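Local coordinates for protein sialyltransferase 0160 (PDB 4R84) that probably transfers sialic acid from its CMP-activated donor to an acceptor sugar, as a glycosyltransferase of the GT-B structural group, at residues Gln349-Ser354 with Met441-Val446; Pro357-Thr362 with Tyr394-Asp399. One frame throughout, in Å; residues are numbered along the deposited sequence.

Contact 1: Gln349-Ser354 with Met441-Val446. With CA (calcium ion), chain F.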
ATOM      1  N   GLN A 349     -20.433  16.515  -3.370  1.00 20.79           N
ATOM      2  CA  GLN A 349     -21.592  17.309  -3.775  1.00 26.86           C
ATOM      3  C   GLN A 349     -22.862  16.487  -3.635  1.00 25.87           C
ATOM      4  O   GLN A 349     -23.892  16.997  -3.182  1.00 25.81           O
ATOM      5  CB  GLN A 349     -21.417  17.820  -5.208  1.00 29.56           C
ATOM      6  CG  GLN A 349     -20.334  18.916  -5.326  1.00 43.51           C
ATOM      7  CD  GLN A 349     -19.982  19.284  -6.766  1.00 51.18           C
ATOM      8  OE1 GLN A 349     -20.561  18.755  -7.715  1.00 56.59           O
ATOM      9  NE2 GLN A 349     -19.016  20.189  -6.930  1.00 46.18           N
ATOM     10  N   GLN A 350     -22.791  15.214  -4.010  1.00 23.79           N
ATOM     11  CA  GLN A 350     -23.965  14.335  -3.929  1.00 26.04           C
ATOM     12  C   GLN A 350     -24.377  14.041  -2.483  1.00 24.46           C
ATOM     13  O   GLN A 350     -25.579  13.993  -2.165  1.00 23.50           O
ATOM     14  CB  GLN A 350     -23.702  13.024  -4.684  1.00 26.25           C
ATOM     15  CG  GLN A 350     -23.600  13.226  -6.191  1.00 25.36           C
ATOM     16  CD  GLN A 350     -23.056  12.023  -6.931  1.00 25.32           C
ATOM     17  OE1 GLN A 350     -22.234  11.269  -6.407  1.00 27.16           O
ATOM     18  NE2 GLN A 350     -23.530  11.824  -8.155  1.00 23.31           N
ATOM     19  N   TYR A 351     -23.389  13.868  -1.608  1.00 22.80           N
ATOM     20  CA  TYR A 351     -23.637  13.690  -0.175  1.00 24.16           C
ATOM     21  C   TYR A 351     -24.435  14.890   0.347  1.00 27.65           C
ATOM     22  O   TYR A 351     -25.269  14.754   1.240  1.00 24.62           O
ATOM     23  CB  TYR A 351     -22.313  13.541   0.601  1.00 22.06           C
ATOM     24  CG  TYR A 351     -21.678  12.152   0.653  1.00 22.26           C
ATOM     25  CD1 TYR A 351     -22.382  11.010   0.307  1.00 20.11           C
ATOM     26  CD2 TYR A 351     -20.345  12.002   1.038  1.00 22.46           C
ATOM     27  CE1 TYR A 351     -21.780   9.748   0.362  1.00 25.84           C
ATOM     28  CE2 TYR A 351     -19.736  10.754   1.087  1.00 22.99           C
ATOM     29  CZ  TYR A 351     -20.455   9.634   0.747  1.00 22.02           C
ATOM     30  OH  TYR A 351     -19.844   8.407   0.812  1.00 22.96           O
ATOM     31  N   SER A 352     -24.168  16.076  -0.199  1.00 26.10           N
ATOM     32  CA  SER A 352     -24.837  17.291   0.278  1.00 27.60           C
ATOM     33  C   SER A 352     -26.093  17.695  -0.500  1.00 24.84           C
ATOM     34  O   SER A 352     -26.746  18.672  -0.134  1.00 29.86           O
ATOM     35  CB  SER A 352     -23.853  18.464   0.277  1.00 37.18           C
ATOM     36  OG  SER A 352     -22.894  18.314   1.307  1.00 41.64           O
ATOM     37  N   GLN A 353     -26.450  16.949  -1.546  1.00 35.67           N
ATOM     38  CA  GLN A 353     -27.670  17.234  -2.320  1.00 32.33           C
ATOM     39  C   GLN A 353     -28.921  17.318  -1.435  1.00 33.24           C
ATOM     40  O   GLN A 353     -29.773  18.186  -1.624  1.00 32.82           O
ATOM     41  CB  GLN A 353     -27.898  16.169  -3.394  1.00 38.69           C
ATOM     42  CG  GLN A 353     -27.109  16.379  -4.673  1.00 39.01           C
ATOM     43  CD  GLN A 353     -27.437  15.332  -5.719  1.00 39.26           C
ATOM     44  OE1 GLN A 353     -28.440  14.627  -5.609  1.00 35.45           O
ATOM     45  NE2 GLN A 353     -26.579  15.209  -6.726  1.00 38.39           N
ATOM     46  N   SER A 354     -29.030  16.378  -0.503  1.00 30.99           N
ATOM     47  CA  SER A 354     -30.120  16.323   0.474  1.00 32.59           C
ATOM     48  C   SER A 354     -29.532  16.413   1.885  1.00 32.46           C
ATOM     49  O   SER A 354     -28.451  15.904   2.138  1.00 26.86           O
ATOM     50  CB  SER A 354     -30.931  15.038   0.299  1.00 32.38           C
ATOM     51  OG  SER A 354     -31.728  14.752   1.442  1.00 34.99           O
ATOM     52  N   MET A 441     -13.906   9.455   2.577  1.00 22.36           N
ATOM     53  CA  MET A 441     -15.201   9.690   1.939  1.00 21.60           C
ATOM     54  C   MET A 441     -16.234   8.624   2.311  1.00 21.42           C
ATOM     55  O   MET A 441     -17.200   8.389   1.579  1.00 23.32           O
ATOM     56  CB  MET A 441     -15.052   9.755   0.419  1.00 23.55           C
ATOM     57  CG  MET A 441     -14.440  11.074  -0.091  1.00 24.06           C
ATOM     58  SD  MET A 441     -15.502  12.487   0.322  1.00 23.99           S
ATOM     59  CE  MET A 441     -16.897  12.146  -0.749  1.00 26.70           C
ATOM     60  N   LEU A 442     -16.040   7.978   3.452  1.00 19.70           N
ATOM     61  CA  LEU A 442     -17.067   7.059   3.934  1.00 20.38           C
ATOM     62  C   LEU A 442     -18.326   7.834   4.288  1.00 22.57           C
ATOM     63  O   LEU A 442     -18.252   8.983   4.737  1.00 23.52           O
ATOM     64  CB  LEU A 442     -16.575   6.264   5.139  1.00 20.56           C
ATOM     65  CG  LEU A 442     -15.551   5.184   4.784  1.00 27.73           C
ATOM     66  CD1 LEU A 442     -14.974   4.604   6.045  1.00 27.22           C
ATOM     67  CD2 LEU A 442     -16.176   4.084   3.925  1.00 26.52           C
ATOM     68  N   PRO A 443     -19.489   7.201   4.100  1.00 18.15           N
ATOM     69  CA  PRO A 443     -20.756   7.861   4.417  1.00 22.95           C
ATOM     70  C   PRO A 443     -21.073   7.751   5.896  1.00 23.16           C
ATOM     71  O   PRO A 443     -20.208   7.363   6.681  1.00 21.18           O
ATOM     72  CB  PRO A 443     -21.760   7.070   3.590  1.00 24.38           C
ATOM     73  CG  PRO A 443     -21.232   5.664   3.688  1.00 21.56           C
ATOM     74  CD  PRO A 443     -19.710   5.849   3.550  1.00 17.85           C
ATOM     75  N   ASP A 444     -22.302   8.092   6.270  1.00 24.27           N
ATOM     76  CA  ASP A 444     -22.719   7.966   7.654  1.00 23.90           C
ATOM     77  C   ASP A 444     -22.950   6.511   8.041  1.00 24.01           C
ATOM     78  O   ASP A 444     -22.665   6.108   9.168  1.00 22.69           O
ATOM     79  CB  ASP A 444     -23.967   8.804   7.901  1.00 24.34           C
ATOM     80  CG  ASP A 444     -23.702  10.275   7.715  1.00 28.39           C
ATOM     81  OD1 ASP A 444     -23.098  10.863   8.627  1.00 35.17           O
ATOM     82  OD2 ASP A 444     -24.078  10.843   6.665  1.00 26.38           O
ATOM     83  N   THR A 445     -23.439   5.709   7.100  1.00 23.54           N
ATOM     84  CA  THR A 445     -23.647   4.306   7.401  1.00 18.55           C
ATOM     85  C   THR A 445     -23.491   3.473   6.136  1.00 19.37           C
ATOM     86  O   THR A 445     -23.786   3.935   5.029  1.00 22.11           O
ATOM     87  CB  THR A 445     -25.040   4.054   8.052  1.00 23.29           C
ATOM     88  OG1 THR A 445     -25.019   2.825   8.783  1.00 25.54           O
ATOM     89  CG2 THR A 445     -26.172   4.001   7.007  1.00 21.64           C
ATOM     90  N   VAL A 446     -23.003   2.253   6.326  1.00 20.92           N
ATOM     91  CA  VAL A 446     -22.762   1.309   5.242  1.00 22.80           C
ATOM     92  C   VAL A 446     -23.396  -0.018   5.575  1.00 23.00           C
ATOM     93  O   VAL A 446     -23.202  -0.535   6.666  1.00 21.39           O
ATOM     94  CB  VAL A 446     -21.259   1.083   5.007  1.00 18.47           C
ATOM     95  CG1 VAL A 446     -21.041   0.162   3.788  1.00 18.14           C
ATOM     96  CG2 VAL A 446     -20.548   2.408   4.821  1.00 18.21           C
TER
HETATM   97 CA    CA F 502     -27.288  13.766   2.267  1.00 27.79          CA
HETATM   98  O   HOH W   1     -27.537  13.588  -0.317  1.00 23.19           O
HETATM   99  O   HOH W   2     -25.913  14.699   3.900  1.00 28.09           O

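Contact 2: Pro357-Thr362 with Tyr394-Asp399. With CA (calcium ion), chain F; CSF (cytidine-5'-monophosphate-3-fluoro-N-acetyl-neuraminic acid), chain E.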
ATOM      1  N   PRO A 357     -28.579  12.244   6.385  1.00 28.62           N
ATOM      2  CA  PRO A 357     -27.333  11.480   6.437  1.00 26.43           C
ATOM      3  C   PRO A 357     -27.313  10.454   5.321  1.00 25.76           C
ATOM      4  O   PRO A 357     -28.357  10.108   4.756  1.00 24.43           O
ATOM      5  CB  PRO A 357     -27.373  10.809   7.811  1.00 25.95           C
ATOM      6  CG  PRO A 357     -28.841  10.771   8.172  1.00 27.56           C
ATOM      7  CD  PRO A 357     -29.429  12.012   7.572  1.00 28.35           C
ATOM      8  N   ASN A 358     -26.122   9.968   5.007  1.00 23.84           N
ATOM      9  CA  ASN A 358     -25.914   9.173   3.807  1.00 21.12           C
ATOM     10  C   ASN A 358     -25.645   7.692   4.073  1.00 21.16           C
ATOM     11  O   ASN A 358     -24.860   7.332   4.948  1.00 24.53           O
ATOM     12  CB  ASN A 358     -24.768   9.820   3.014  1.00 19.70           C
ATOM     13  CG  ASN A 358     -25.037  11.301   2.753  1.00 21.33           C
ATOM     14  OD1 ASN A 358     -26.073  11.645   2.187  1.00 23.94           O
ATOM     15  ND2 ASN A 358     -24.146  12.179   3.225  1.00 23.16           N
ATOM     16  N   PHE A 359     -26.332   6.846   3.305  1.00 18.74           N
ATOM     17  CA  PHE A 359     -26.240   5.396   3.416  1.00 20.75           C
ATOM     18  C   PHE A 359     -25.756   4.814   2.116  1.00 21.79           C
ATOM     19  O   PHE A 359     -26.340   5.088   1.077  1.00 20.12           O
ATOM     20  CB  PHE A 359     -27.621   4.808   3.791  1.00 21.01           C
ATOM     21  CG  PHE A 359     -27.829   3.346   3.419  1.00 26.59           C
ATOM     22  CD1 PHE A 359     -26.994   2.342   3.902  1.00 24.85           C
ATOM     23  CD2 PHE A 359     -28.912   2.976   2.626  1.00 29.91           C
ATOM     24  CE1 PHE A 359     -27.217   0.996   3.580  1.00 21.07           C
ATOM     25  CE2 PHE A 359     -29.148   1.627   2.297  1.00 28.22           C
ATOM     26  CZ  PHE A 359     -28.294   0.637   2.770  1.00 24.60           C
ATOM     27  N   ILE A 360     -24.677   4.036   2.169  1.00 17.61           N
ATOM     28  CA  ILE A 360     -24.261   3.272   1.007  1.00 14.57           C
ATOM     29  C   ILE A 360     -24.617   1.811   1.160  1.00 17.64           C
ATOM     30  O   ILE A 360     -24.195   1.156   2.117  1.00 19.57           O
ATOM     31  CB  ILE A 360     -22.741   3.359   0.763  1.00 16.11           C
ATOM     32  CG1 ILE A 360     -22.334   4.777   0.412  1.00 17.41           C
ATOM     33  CG2 ILE A 360     -22.356   2.404  -0.357  1.00 22.11           C
ATOM     34  CD1 ILE A 360     -20.814   4.919   0.233  1.00 19.86           C
ATOM     35  N   PHE A 361     -25.373   1.294   0.197  1.00 17.59           N
ATOM     36  CA  PHE A 361     -25.596  -0.138   0.097  1.00 19.30           C
ATOM     37  C   PHE A 361     -24.500  -0.760  -0.763  1.00 18.22           C
ATOM     38  O   PHE A 361     -24.287  -0.330  -1.896  1.00 19.34           O
ATOM     39  CB  PHE A 361     -26.970  -0.447  -0.510  1.00 24.46           C
ATOM     40  CG  PHE A 361     -27.200  -1.913  -0.762  1.00 20.31           C
ATOM     41  CD1 PHE A 361     -27.612  -2.740   0.263  1.00 21.54           C
ATOM     42  CD2 PHE A 361     -27.005  -2.464  -2.023  1.00 21.81           C
ATOM     43  CE1 PHE A 361     -27.827  -4.096   0.040  1.00 22.46           C
ATOM     44  CE2 PHE A 361     -27.214  -3.825  -2.248  1.00 23.76           C
ATOM     45  CZ  PHE A 361     -27.624  -4.634  -1.211  1.00 26.74           C
ATOM     46  N   THR A 362     -23.849  -1.798  -0.242  1.00 17.19           N
ATOM     47  CA  THR A 362     -22.810  -2.469  -1.021  1.00 23.84           C
ATOM     48  C   THR A 362     -23.375  -3.705  -1.717  1.00 20.03           C
ATOM     49  O   THR A 362     -23.762  -4.683  -1.064  1.00 19.80           O
ATOM     50  CB  THR A 362     -21.625  -2.883  -0.137  1.00 17.96           C
ATOM     51  OG1 THR A 362     -22.076  -3.774   0.879  1.00 23.56           O
ATOM     52  CG2 THR A 362     -21.003  -1.662   0.537  1.00 21.43           C
ATOM     53  N   TYR A 394     -34.924  -4.783  10.538  1.00 39.16           N
ATOM     54  CA  TYR A 394     -33.581  -4.475  10.065  1.00 39.13           C
ATOM     55  C   TYR A 394     -33.492  -3.074   9.478  1.00 32.90           C
ATOM     56  O   TYR A 394     -32.570  -2.754   8.726  1.00 33.73           O
ATOM     57  CB  TYR A 394     -33.161  -5.527   9.045  1.00 38.55           C
ATOM     58  CG  TYR A 394     -33.435  -6.901   9.591  1.00 51.91           C
ATOM     59  CD1 TYR A 394     -32.619  -7.461  10.566  1.00 50.49           C
ATOM     60  CD2 TYR A 394     -34.527  -7.637   9.142  1.00 63.54           C
ATOM     61  CE1 TYR A 394     -32.885  -8.716  11.084  1.00 55.64           C
ATOM     62  CE2 TYR A 394     -34.798  -8.894   9.650  1.00 65.24           C
ATOM     63  CZ  TYR A 394     -33.974  -9.429  10.617  1.00 60.52           C
ATOM     64  OH  TYR A 394     -34.246 -10.679  11.118  1.00 59.89           O
ATOM     65  N   TYR A 395     -34.451  -2.240   9.849  1.00 28.23           N
ATOM     66  CA  TYR A 395     -34.423  -0.821   9.531  1.00 28.02           C
ATOM     67  C   TYR A 395     -33.077  -0.241   9.946  1.00 27.55           C
ATOM     68  O   TYR A 395     -32.538  -0.608  10.990  1.00 25.18           O
ATOM     69  CB  TYR A 395     -35.578  -0.125  10.253  1.00 23.72           C
ATOM     70  CG  TYR A 395     -35.704   1.374  10.073  1.00 27.14           C
ATOM     71  CD1 TYR A 395     -35.685   1.954   8.813  1.00 32.00           C
ATOM     72  CD2 TYR A 395     -35.923   2.200  11.168  1.00 31.10           C
ATOM     73  CE1 TYR A 395     -35.828   3.319   8.655  1.00 28.35           C
ATOM     74  CE2 TYR A 395     -36.077   3.558  11.017  1.00 29.74           C
ATOM     75  CZ  TYR A 395     -36.030   4.114   9.763  1.00 33.63           C
ATOM     76  OH  TYR A 395     -36.176   5.476   9.614  1.00 36.42           O
ATOM     77  N   LEU A 396     -32.503   0.608   9.101  1.00 25.68           N
ATOM     78  CA  LEU A 396     -31.198   1.205   9.404  1.00 23.39           C
ATOM     79  C   LEU A 396     -31.231   2.021  10.694  1.00 29.49           C
ATOM     80  O   LEU A 396     -30.189   2.269  11.292  1.00 33.35           O
ATOM     81  CB  LEU A 396     -30.715   2.087   8.241  1.00 26.40           C
ATOM     82  CG  LEU A 396     -30.339   1.454   6.896  1.00 31.19           C
ATOM     83  CD1 LEU A 396     -30.103   2.545   5.873  1.00 38.60           C
ATOM     84  CD2 LEU A 396     -29.088   0.587   7.007  1.00 28.46           C
ATOM     85  N   GLY A 397     -32.423   2.455  11.110  1.00 30.30           N
ATOM     86  CA  GLY A 397     -32.585   3.183  12.362  1.00 37.22           C
ATOM     87  C   GLY A 397     -33.066   4.623  12.232  1.00 36.08           C
ATOM     88  O   GLY A 397     -33.591   5.212  13.181  1.00 32.91           O
ATOM     89  N   LYS A 398     -32.869   5.204  11.058  1.00 30.38           N
ATOM     90  CA  LYS A 398     -33.371   6.541  10.760  1.00 34.98           C
ATOM     91  C   LYS A 398     -33.433   6.731   9.249  1.00 27.61           C
ATOM     92  O   LYS A 398     -33.093   5.822   8.501  1.00 26.99           O
ATOM     93  CB  LYS A 398     -32.509   7.614  11.426  1.00 37.20           C
ATOM     94  CG  LYS A 398     -31.029   7.457  11.228  1.00 35.50           C
ATOM     95  CD  LYS A 398     -30.286   8.531  11.995  1.00 39.91           C
ATOM     96  CE  LYS A 398     -28.802   8.274  12.022  1.00 48.62           C
ATOM     97  NZ  LYS A 398     -28.093   9.343  12.777  1.00 55.33           N
ATOM     98  N   ASP A 399     -33.917   7.884   8.800  1.00 31.18           N
ATOM     99  CA  ASP A 399     -34.006   8.159   7.367  1.00 28.73           C
ATOM    100  C   ASP A 399     -32.653   8.548   6.800  1.00 29.94           C
ATOM    101  O   ASP A 399     -32.007   9.449   7.326  1.00 26.92           O
ATOM    102  CB  ASP A 399     -35.035   9.259   7.090  1.00 27.71           C
ATOM    103  CG  ASP A 399     -36.428   8.870   7.535  1.00 45.20           C
ATOM    104  OD1 ASP A 399     -36.794   7.685   7.352  1.00 46.92           O
ATOM    105  OD2 ASP A 399     -37.145   9.739   8.081  1.00 56.30           O
TER
HETATM  106 CA    CA F 502     -27.288  13.766   2.267  1.00 27.79          CA
HETATM  107  C5A CSF E 501     -15.057 -14.103  -2.273  1.00 21.67           C
HETATM  108  C4A CSF E 501     -13.796 -13.494  -2.872  1.00 21.01           C
HETATM  109  C2A CSF E 501     -15.240 -11.716  -3.950  1.00 29.35           C
HETATM  110  O6A CSF E 501     -16.356 -12.348  -3.295  1.00 24.59           O
HETATM  111  C6A CSF E 501     -16.066 -12.982  -2.055  1.00 23.62           C
HETATM  112  C3A CSF E 501     -14.113 -12.742  -4.169  1.00 21.51           C
HETATM  113  O4A CSF E 501     -12.851 -14.543  -3.121  1.00 22.96           O
HETATM  114  N5A CSF E 501     -14.741 -14.727  -1.008  1.00 26.00           N
HETATM  115  C7A CSF E 501     -17.365 -13.558  -1.527  1.00 21.89           C
HETATM  116  C8A CSF E 501     -18.373 -12.447  -1.292  1.00 20.14           C
HETATM  117  C9A CSF E 501     -19.600 -12.991  -0.569  1.00 28.04           C
HETATM  118  O9A CSF E 501     -20.487 -11.895  -0.344  1.00 25.94           O
HETATM  119  O8A CSF E 501     -17.758 -11.462  -0.462  1.00 22.20           O
HETATM  120  O7A CSF E 501     -17.907 -14.463  -2.491  1.00 25.67           O
HETATM  121  C1A CSF E 501     -15.704 -11.179  -5.288  1.00 34.20           C
HETATM  122  OBA CSF E 501     -14.909 -10.499  -5.966  1.00 31.59           O
HETATM  123  OAA CSF E 501     -16.863 -11.436  -5.692  1.00 34.23           O
HETATM  124  O1A CSF E 501     -14.681 -10.634  -3.203  1.00 26.49           O
HETATM  125  O2A CSF E 501     -14.712  -9.235  -1.142  1.00 39.04           O
HETATM  126  N1  CSF E 501     -16.162  -4.373  -4.213  1.00 17.93           N
HETATM  127  C2  CSF E 501     -16.647  -3.061  -4.326  1.00 18.30           C
HETATM  128  N3  CSF E 501     -17.960  -2.809  -4.124  1.00 15.51           N
HETATM  129  C4  CSF E 501     -18.789  -3.826  -3.806  1.00 17.36           C
HETATM  130  C5  CSF E 501     -18.320  -5.135  -3.704  1.00 18.02           C
HETATM  131  C6  CSF E 501     -16.972  -5.395  -3.925  1.00 17.39           C
HETATM  132  C3' CSF E 501     -13.590  -5.622  -2.718  1.00 22.91           C
HETATM  133  C2' CSF E 501     -13.857  -4.262  -3.309  1.00 19.56           C
HETATM  134  C1' CSF E 501     -14.735  -4.598  -4.492  1.00 18.78           C
HETATM  135  O4' CSF E 501     -14.506  -5.973  -4.815  1.00 21.63           O
HETATM  136  C4' CSF E 501     -13.484  -6.479  -3.958  1.00 21.22           C
HETATM  137  PA  CSF E 501     -15.446  -9.423  -2.446  1.00 33.87           P
HETATM  138  O5' CSF E 501     -15.071  -8.114  -3.262  1.00 26.72           O
HETATM  139  C5' CSF E 501     -13.729  -7.948  -3.695  1.00 18.62           C
HETATM  140  O3' CSF E 501     -12.422  -5.622  -1.908  1.00 27.10           O
HETATM  141  O2' CSF E 501     -12.647  -3.702  -3.836  1.00 22.92           O
HETATM  142  N4  CSF E 501     -20.106  -3.576  -3.602  1.00 18.22           N
HETATM  143  O2  CSF E 501     -15.847  -2.132  -4.619  1.00 19.70           O
HETATM  144  O3A CSF E 501     -16.944  -9.559  -2.480  1.00 46.51           O
HETATM  145  C10 CSF E 501     -15.074 -15.986  -0.711  1.00 32.01           C
HETATM  146  O10 CSF E 501     -15.592 -16.741  -1.521  1.00 35.79           O
HETATM  147  C11 CSF E 501     -14.786 -16.411   0.703  1.00 35.62           C
HETATM  148  F3A CSF E 501     -14.516 -13.624  -5.145  1.00 29.05           F
HETATM  149  O   HOH W   2     -25.913  14.699   3.900  1.00 28.09           O
HETATM  150  O   HOH W   1     -27.537  13.588  -0.317  1.00 23.19           O

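Contact 1: Gln349-Ser354 with Met441-Val446
Y351 and M441 share the one hydrogen bond between these segments: the phenol OH of Y351 donates to M441 O over 2.8 Å. The bond is fairly straight at the acceptor, with a C=O...donor angle of 156° and the hydroxyl tilted 23° from the carbonyl plane, while M441 O itself lies at the edge of the ring. The rest is apolar packing. The M441 side chain bends at both chi2 (-62°) and chi3, which brings its methyl CE to 3.7 Å from CE2 of Y351. P443 adds its CB obliquely to the hydroxyl end of the ring, 4.0 Å from CZ of Y351.

The backbone of the same tyrosine serves the metal: Y351 O binds the calcium ion at 2.5 Å and S354 O at 2.4 Å, and water 1, another of its ligands, donates to Q350 O and accepts from S354 N. L356, N358 and D401 complete the protein's share of the site. The contact thus joins helix 344-353 to the loop between helix 434-438 and strand 445-447, with I360 of strand 358-362 touching both Y351 and P443, and F403 of strand 401-405 meeting the tyrosine ring edge-to-face.

Contact 2: Pro357-Thr362 with Tyr394-Asp399
At F359 a chi1 of 157° swings the ring to the far side from its own N, and at L396 a chi1 of -67° turns CG away from the carbonyl carbon; with both CB atoms directed across the gap, these torsions lay the leucine methyl CD1 on the phenylalanine ring. This is the parallel sheet of a Rossmann-type domain of a GT-B glycosyltransferase, and the two side chains cross at about a right angle. Strand 358-362, flanked in that sheet by 401-405 and 445-447, faces the loop that returns from helix 373-388 to strand 401-405, so the contact lies within a beta-alpha-beta crossover.

The packing is a CH-pi contact: L396 CD1 sits 3.5 Å from the F359 ring centroid, only 15° off the ring normal. L396 CD2 lies nearest the CD1-CE1 side of the ring, 3.9 Å from F359 CE1. F361 N lies above the rim of the opposite face, so backbone of its own strand backs the ring there. A447 touches both F359 and L396, and A387 of helix 373-388 also packs on L396.

Toward the start of the strand the loop offers backbone instead of side chain, and the ring of P357 rests CG against D399 O at 3.5 Å. N358 points its CB away from the loop and binds the calcium ion through OD1; T362, at the other end of the strand, belongs to the pocket of the bound CMP-3-fluoro-sialic acid. The loop is braced on itself as well, by a weak hydrogen bond of 3.2 Å from Y395 OH to D399 OD1.

In the fold
Both contacts are partly buried: M441 and P443 of contact 1 are buried and Y351 partly exposed; F359 and L396 of contact 2 are buried and D399 exposed. Contact 2 is nested inside the loop that contact 1 closes. They meet in one parallel sheet, where strands 445-447 and 358-362 are neighbours: T445 O lies 3.0 Å from I360 N, and D444 OD2 2.8 Å from N358 N, both probable hydrogen bonds. The calcium ion and its two waters belong to both, since segment 349-354 and N358 each supply ligands. Contact 1 pairs a phenol hydrogen bond with modest apolar packing; contact 2 rests on van der Waals packing, a methyl over a ring and a proline ring against a carbonyl oxygen.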